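Local atomic coordinates of outer membrane associated protein (Francisella tularensis subsp. tularensis, PDB entry 6U83), a protein that probably anchors the outer membrane to peptidoglycan through its OmpA-like domain, the part described here, and may act as a porin as a whole. Residues Val94-Tyr99 with Lys119-Val124; Tyr59-Phe64 with Asn159-Ala164. All coordinates share one frame; numbering follows the deposited sequence.

Interaction 1. Residues Val94-Tyr99 with Lys119-Val124. With DAL (D-alanine), chain D.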
loop_
_atom_site.group_PDB
_atom_site.type_symbol
_atom_site.label_atom_id
_atom_site.label_comp_id
_atom_site.label_asym_id
_atom_site.label_seq_id
_atom_site.Cartn_x
_atom_site.Cartn_y
_atom_site.Cartn_z
ATOM N N VAL A 94 7.401 -8.347 -1.080
ATOM C CA VAL A 94 6.675 -7.082 -1.163
ATOM C C VAL A 94 7.471 -6.014 -0.439
ATOM O O VAL A 94 7.869 -6.206 0.714
ATOM C CB VAL A 94 5.270 -7.170 -0.539
ATOM C CG1 VAL A 94 4.519 -5.878 -0.788
ATOM C CG2 VAL A 94 4.515 -8.337 -1.094
ATOM N N THR A 95 7.653 -4.873 -1.083
ATOM C CA THR A 95 8.285 -3.727 -0.451
ATOM C C THR A 95 7.211 -2.797 0.081
ATOM O O THR A 95 6.353 -2.335 -0.676
ATOM C CB THR A 95 9.183 -3.000 -1.440
ATOM O OG1 THR A 95 10.212 -3.902 -1.858
ATOM C CG2 THR A 95 9.807 -1.785 -0.774
ATOM N N VAL A 96 7.268 -2.517 1.379
ATOM C CA VAL A 96 6.288 -1.689 2.066
ATOM C C VAL A 96 6.944 -0.346 2.366
ATOM O O VAL A 96 7.887 -0.271 3.166
ATOM C CB VAL A 96 5.793 -2.371 3.344
ATOM C CG1 VAL A 96 4.845 -1.471 4.072
ATOM C CG2 VAL A 96 5.119 -3.684 2.998
ATOM N N LYS A 97 6.446 0.722 1.741
ATOM C CA LYS A 97 7.059 2.047 1.811
ATOM C C LYS A 97 6.190 2.984 2.644
ATOM O O LYS A 97 5.009 3.171 2.342
ATOM C CB LYS A 97 7.255 2.620 0.410
ATOM C CG LYS A 97 8.101 1.745 -0.489
ATOM C CD LYS A 97 8.089 2.295 -1.891
ATOM C CE LYS A 97 9.061 1.542 -2.767
ATOM N NZ LYS A 97 9.080 2.079 -4.160
ATOM N N GLY A 98 6.789 3.602 3.656
ATOM C CA GLY A 98 6.102 4.523 4.532
ATOM C C GLY A 98 6.444 5.972 4.222
ATOM O O GLY A 98 7.567 6.289 3.856
ATOM N N TYR A 99 5.466 6.857 4.400
ATOM C CA TYR A 99 5.663 8.266 4.098
ATOM C C TYR A 99 5.055 9.120 5.203
ATOM O O TYR A 99 4.288 8.641 6.054
ATOM C CB TYR A 99 5.046 8.646 2.744
ATOM C CG TYR A 99 5.626 7.900 1.573
ATOM C CD1 TYR A 99 6.619 8.475 0.788
ATOM C CD2 TYR A 99 5.190 6.610 1.249
ATOM C CE1 TYR A 99 7.166 7.789 -0.290
ATOM C CE2 TYR A 99 5.739 5.908 0.157
ATOM C CZ TYR A 99 6.726 6.512 -0.599
ATOM O OH TYR A 99 7.282 5.861 -1.671
ATOM N N LYS A 119 8.029 3.703 11.134
ATOM C CA LYS A 119 7.088 3.079 12.054
ATOM C C LYS A 119 5.790 2.721 11.352
ATOM O O LYS A 119 5.149 1.726 11.710
ATOM C CB LYS A 119 6.784 4.015 13.223
ATOM C CG LYS A 119 7.923 4.270 14.228
ATOM C CD LYS A 119 7.422 5.261 15.304
ATOM C CE LYS A 119 8.385 5.414 16.445
ATOM N NZ LYS A 119 7.853 6.423 17.433
ATOM N N ARG A 120 5.385 3.518 10.356
ATOM C CA ARG A 120 4.171 3.210 9.607
ATOM C C ARG A 120 4.372 1.961 8.753
ATOM O O ARG A 120 3.557 1.029 8.792
ATOM C CB ARG A 120 3.775 4.420 8.754
ATOM C CG ARG A 120 3.187 5.604 9.588
ATOM C CD ARG A 120 2.882 6.865 8.738
ATOM N NE ARG A 120 2.119 7.817 9.542
ATOM C CZ ARG A 120 2.128 9.139 9.380
ATOM N NH1 ARG A 120 2.879 9.712 8.437
ATOM N NH2 ARG A 120 1.366 9.888 10.169
ATOM N N ALA A 121 5.472 1.912 7.995
ATOM C CA ALA A 121 5.799 0.705 7.238
ATOM C C ALA A 121 5.888 -0.517 8.147
ATOM O O ALA A 121 5.424 -1.607 7.787
ATOM C CB ALA A 121 7.121 0.891 6.501
ATOM N N GLN A 122 6.472 -0.358 9.333
ATOM C CA GLN A 122 6.594 -1.499 10.238
ATOM C C GLN A 122 5.229 -1.950 10.736
ATOM O O GLN A 122 4.985 -3.154 10.901
ATOM C CB GLN A 122 7.496 -1.162 11.422
ATOM C CG GLN A 122 7.850 -2.398 12.239
ATOM C CD GLN A 122 8.476 -3.504 11.381
ATOM O OE1 GLN A 122 9.452 -3.275 10.657
ATOM N NE2 GLN A 122 7.911 -4.708 11.462
ATOM N N ALA A 123 4.339 -0.994 11.007
ATOM C CA ALA A 123 2.967 -1.317 11.370
ATOM C C ALA A 123 2.311 -2.165 10.290
ATOM O O ALA A 123 1.786 -3.252 10.565
ATOM C CB ALA A 123 2.167 -0.028 11.597
ATOM N N VAL A 124 2.337 -1.673 9.045
ATOM C CA VAL A 124 1.720 -2.407 7.939
ATOM C C VAL A 124 2.263 -3.826 7.893
ATOM O O VAL A 124 1.505 -4.803 7.814
ATOM C CB VAL A 124 1.938 -1.672 6.606
ATOM C CG1 VAL A 124 1.593 -2.591 5.446
ATOM C CG2 VAL A 124 1.067 -0.445 6.543
HETATM N N DAL D . 4.141 14.959 9.486
HETATM C CA DAL D . 3.037 14.398 10.251
HETATM C CB DAL D . 3.364 14.410 11.754
HETATM C C DAL D . 2.659 12.991 9.794
HETATM O O DAL D . 1.836 12.355 10.458
HETATM O OXT DAL D . 3.150 12.463 8.778
#
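Strand 94-98 and helix 119-124 cross at 141° between their N-to-C directions, the axes coming within 6.7 Å, and the backbones are nearest where G98 faces A121, with 4.7 Å between their CA atoms. Lacking a side chain, G98 lets the helix come this close. The methyl of A121 lies against the strand backbone, its CB 3.6 Å from V96 O. Next to it V96 CG1, which stands anti to the backbone N (chi1 177°), meets V124 CG1 at 3.7 Å; the two valines touch methyl to methyl and cross obliquely. V162 of strand 161-172 packs on both V96 and V124 and continues this apolar layer.

At Y99 the contact turns polar. R120 runs extended from CG to NE and carries its guanidinium past the helix to the backbone of Y99. R120 NH1 donates to Y99 O at 3.0 Å, in the carbonyl plane and on a lone pair, with the acceptor 11° out of the guanidinium plane. The same NH1 also donates to D-alanine OXT at 2.8 Å, while R120 NH2 donates to D-alanine O at a short 2.5 Å, a two-pronged grip on the carboxylate. Y99 O and the D-alanine carboxylate lie at the edge of the guanidinium, and NE bonds to K68 O, which would fix the rotation of the cation and favour binding of an anionic group. Helix 110-130 links strand 94-98 to strand 138-142 in a beta-alpha-beta unit of the OmpA-like fold, and its arginine binds the ligand carboxylate, as in peptidoglycan-binding relatives, where the equivalent arginine contacts diaminopimelate.

Interaction 2. Residues Tyr59-Phe64 with Asn159-Ala164. With DAL (D-alanine), chain D.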
loop_
_atom_site.group_PDB
_atom_site.type_symbol
_atom_site.label_atom_id
_atom_site.label_comp_id
_atom_site.label_asym_id
_atom_site.label_seq_id
_atom_site.Cartn_x
_atom_site.Cartn_y
_atom_site.Cartn_z
ATOM N N TYR A 59 -2.316 -2.281 -6.099
ATOM C CA TYR A 59 -1.734 -1.219 -5.302
ATOM C C TYR A 59 -2.386 -1.184 -3.931
ATOM O O TYR A 59 -3.549 -1.561 -3.771
ATOM C CB TYR A 59 -1.915 0.138 -5.964
ATOM C CG TYR A 59 -1.260 0.216 -7.299
ATOM C CD1 TYR A 59 -1.911 -0.231 -8.438
ATOM C CD2 TYR A 59 0.012 0.738 -7.426
ATOM C CE1 TYR A 59 -1.304 -0.157 -9.673
ATOM C CE2 TYR A 59 0.629 0.813 -8.652
ATOM C CZ TYR A 59 -0.030 0.366 -9.771
ATOM O OH TYR A 59 0.595 0.446 -10.991
ATOM N N LEU A 60 -1.622 -0.714 -2.949
ATOM C CA LEU A 60 -2.094 -0.505 -1.590
ATOM C C LEU A 60 -1.708 0.900 -1.162
ATOM O O LEU A 60 -0.527 1.264 -1.212
ATOM C CB LEU A 60 -1.489 -1.532 -0.641
ATOM C CG LEU A 60 -1.768 -1.368 0.840
ATOM C CD1 LEU A 60 -3.044 -2.075 1.186
ATOM C CD2 LEU A 60 -0.596 -1.918 1.647
ATOM N N ASP A 61 -2.700 1.692 -0.754
ATOM C CA ASP A 61 -2.460 3.029 -0.212
ATOM C C ASP A 61 -3.218 3.107 1.109
ATOM O O ASP A 61 -4.413 3.410 1.134
ATOM C CB ASP A 61 -2.882 4.115 -1.201
ATOM C CG ASP A 61 -2.435 5.496 -0.766
ATOM O OD1 ASP A 61 -1.990 5.630 0.383
ATOM O OD2 ASP A 61 -2.518 6.451 -1.564
ATOM N N THR A 62 -2.515 2.810 2.197
ATOM C CA THR A 62 -3.059 2.882 3.545
ATOM C C THR A 62 -2.713 4.235 4.154
ATOM O O THR A 62 -1.549 4.651 4.133
ATOM C CB THR A 62 -2.478 1.754 4.401
ATOM O OG1 THR A 62 -2.947 0.486 3.919
ATOM C CG2 THR A 62 -2.872 1.916 5.844
ATOM N N LYS A 63 -3.718 4.917 4.691
ATOM C CA LYS A 63 -3.565 6.257 5.237
ATOM C C LYS A 63 -3.513 6.208 6.756
ATOM O O LYS A 63 -3.999 5.264 7.386
ATOM C CB LYS A 63 -4.717 7.159 4.788
ATOM C CG LYS A 63 -4.927 7.175 3.291
ATOM C CD LYS A 63 -4.149 8.281 2.633
ATOM C CE LYS A 63 -3.859 7.895 1.211
ATOM N NZ LYS A 63 -3.240 9.003 0.465
ATOM N N PHE A 64 -2.927 7.255 7.340
ATOM C CA PHE A 64 -2.735 7.366 8.778
ATOM C C PHE A 64 -3.143 8.747 9.271
ATOM O O PHE A 64 -2.924 9.757 8.590
ATOM C CB PHE A 64 -1.260 7.135 9.175
ATOM C CG PHE A 64 -0.781 5.735 8.990
ATOM C CD1 PHE A 64 -0.314 5.305 7.756
ATOM C CD2 PHE A 64 -0.754 4.849 10.062
ATOM C CE1 PHE A 64 0.172 4.018 7.593
ATOM C CE2 PHE A 64 -0.263 3.547 9.895
ATOM C CZ PHE A 64 0.188 3.137 8.656
ATOM N N ASN A 159 -0.554 12.627 2.395
ATOM C CA ASN A 159 0.827 12.167 2.308
ATOM C C ASN A 159 1.187 11.200 3.431
ATOM O O ASN A 159 2.151 10.436 3.297
ATOM C CB ASN A 159 1.762 13.371 2.311
ATOM C CG ASN A 159 1.693 14.147 1.024
ATOM O OD1 ASN A 159 1.719 13.561 -0.054
ATOM N ND2 ASN A 159 1.593 15.465 1.122
ATOM N N GLN A 160 0.425 11.218 4.523
ATOM C CA GLN A 160 0.631 10.367 5.693
ATOM C C GLN A 160 0.135 8.960 5.371
ATOM O O GLN A 160 -1.045 8.648 5.579
ATOM C CB GLN A 160 -0.112 10.963 6.885
ATOM C CG GLN A 160 0.350 12.374 7.272
ATOM C CD GLN A 160 -0.703 13.140 8.086
ATOM O OE1 GLN A 160 -0.502 14.306 8.425
ATOM N NE2 GLN A 160 -1.826 12.484 8.398
ATOM N N ARG A 161 1.036 8.091 4.877
ATOM C CA ARG A 161 0.587 6.871 4.212
ATOM C C ARG A 161 1.698 5.829 4.083
ATOM O O ARG A 161 2.889 6.122 4.212
ATOM C CB ARG A 161 0.061 7.177 2.813
ATOM C CG ARG A 161 1.189 7.257 1.797
ATOM C CD ARG A 161 0.918 8.322 0.775
ATOM N NE ARG A 161 1.884 8.342 -0.317
ATOM C CZ ARG A 161 2.937 9.161 -0.343
ATOM N NH1 ARG A 161 3.146 10.000 0.668
ATOM N NH2 ARG A 161 3.790 9.136 -1.370
ATOM N N VAL A 162 1.266 4.602 3.782
ATOM C CA VAL A 162 2.114 3.493 3.375
ATOM C C VAL A 162 1.659 3.032 1.999
ATOM O O VAL A 162 0.457 2.939 1.736
ATOM C CB VAL A 162 2.044 2.330 4.386
ATOM C CG1 VAL A 162 2.467 1.040 3.737
ATOM C CG2 VAL A 162 2.941 2.605 5.545
ATOM N N GLU A 163 2.613 2.749 1.119
ATOM C CA GLU A 163 2.326 2.297 -0.235
ATOM C C GLU A 163 3.058 0.998 -0.537
ATOM O O GLU A 163 4.158 0.753 -0.029
ATOM C CB GLU A 163 2.758 3.319 -1.283
ATOM C CG GLU A 163 2.146 4.682 -1.150
ATOM C CD GLU A 163 2.531 5.550 -2.321
ATOM O OE1 GLU A 163 3.424 5.126 -3.101
ATOM O OE2 GLU A 163 1.943 6.643 -2.465
ATOM N N ALA A 164 2.454 0.194 -1.411
ATOM C CA ALA A 164 3.080 -1.013 -1.934
ATOM C C ALA A 164 2.361 -1.415 -3.213
ATOM O O ALA A 164 1.171 -1.130 -3.378
ATOM C CB ALA A 164 3.029 -2.159 -0.924
HETATM N N DAL D . 4.141 14.959 9.486
HETATM C CA DAL D . 3.037 14.398 10.251
HETATM C CB DAL D . 3.364 14.410 11.754
HETATM C C DAL D . 2.659 12.991 9.794
HETATM O O DAL D . 1.836 12.355 10.458
HETATM O OXT DAL D . 3.150 12.463 8.778
#
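Two antiparallel strands of the OmpA-like domain's sheet, 55-63 and 161-172, pair here and lead at one end into the D-alanine pocket. L60 with A164 and T62 with V162 are hydrogen-bonded pairs, L60 N donating to A164 O at 2.9 Å and V162 N to T62 O at 2.8 Å. Past the strand end the pairing continues as F64 N bonds to Q160 O, and Q160 NE2 returns a bond to F64 O at 2.9 Å, the acceptor lying near the amide plane. Q160 CG stands anti to the carbonyl carbon (chi1 -60°), 3.2 Å from D-alanine OXT; Q160 OE1 is hydrogen-bonded to S101 OG.

L60, T62, V162 and A164 face the helices. F64 CE1 meets V162 CG2 at 3.7 Å, and the ring turns its edge to R161 CA. On the face of D61, K63, R161 and E163, R161 CG sits between N and the carbonyl carbon (chi1 84°); R161 CB lies 3.5 Å from D61 OD1. R161 NE forms a salt bridge with E163 OE2 at 2.7 Å, approaching from above the carboxylate plane, and R161 NH1 bonds to N159 O at 2.8 Å. K63 NZ bonds to R158 O and N40 O and makes a weak, long salt bridge with D61 OD2. The two carboxylates lie close, so the neighbouring cations probably offset their mutual repulsion on this charged face.

Strand 161-172 joins the two contacts: it pairs with strand 55-63 in interaction 2 and with strand 94-98 of interaction 1 beside it, where Y99 N lies 2.7 Å from R161 O and K97 O 2.7 Å from E163 N, both probable hydrogen bonds. The centres are 8 Å apart. V162 and F64 both touch the side chain of R120, so the apolar side of interaction 2 meets the ligand-binding arginine of interaction 1, while R161 forms a cation-pi contact with Y99. Both contacts reach D-alanine, R120 by hydrogen bonds and Q160 by close approach; D67, S101 and N113 supply further hydrogen bonds to the ligand.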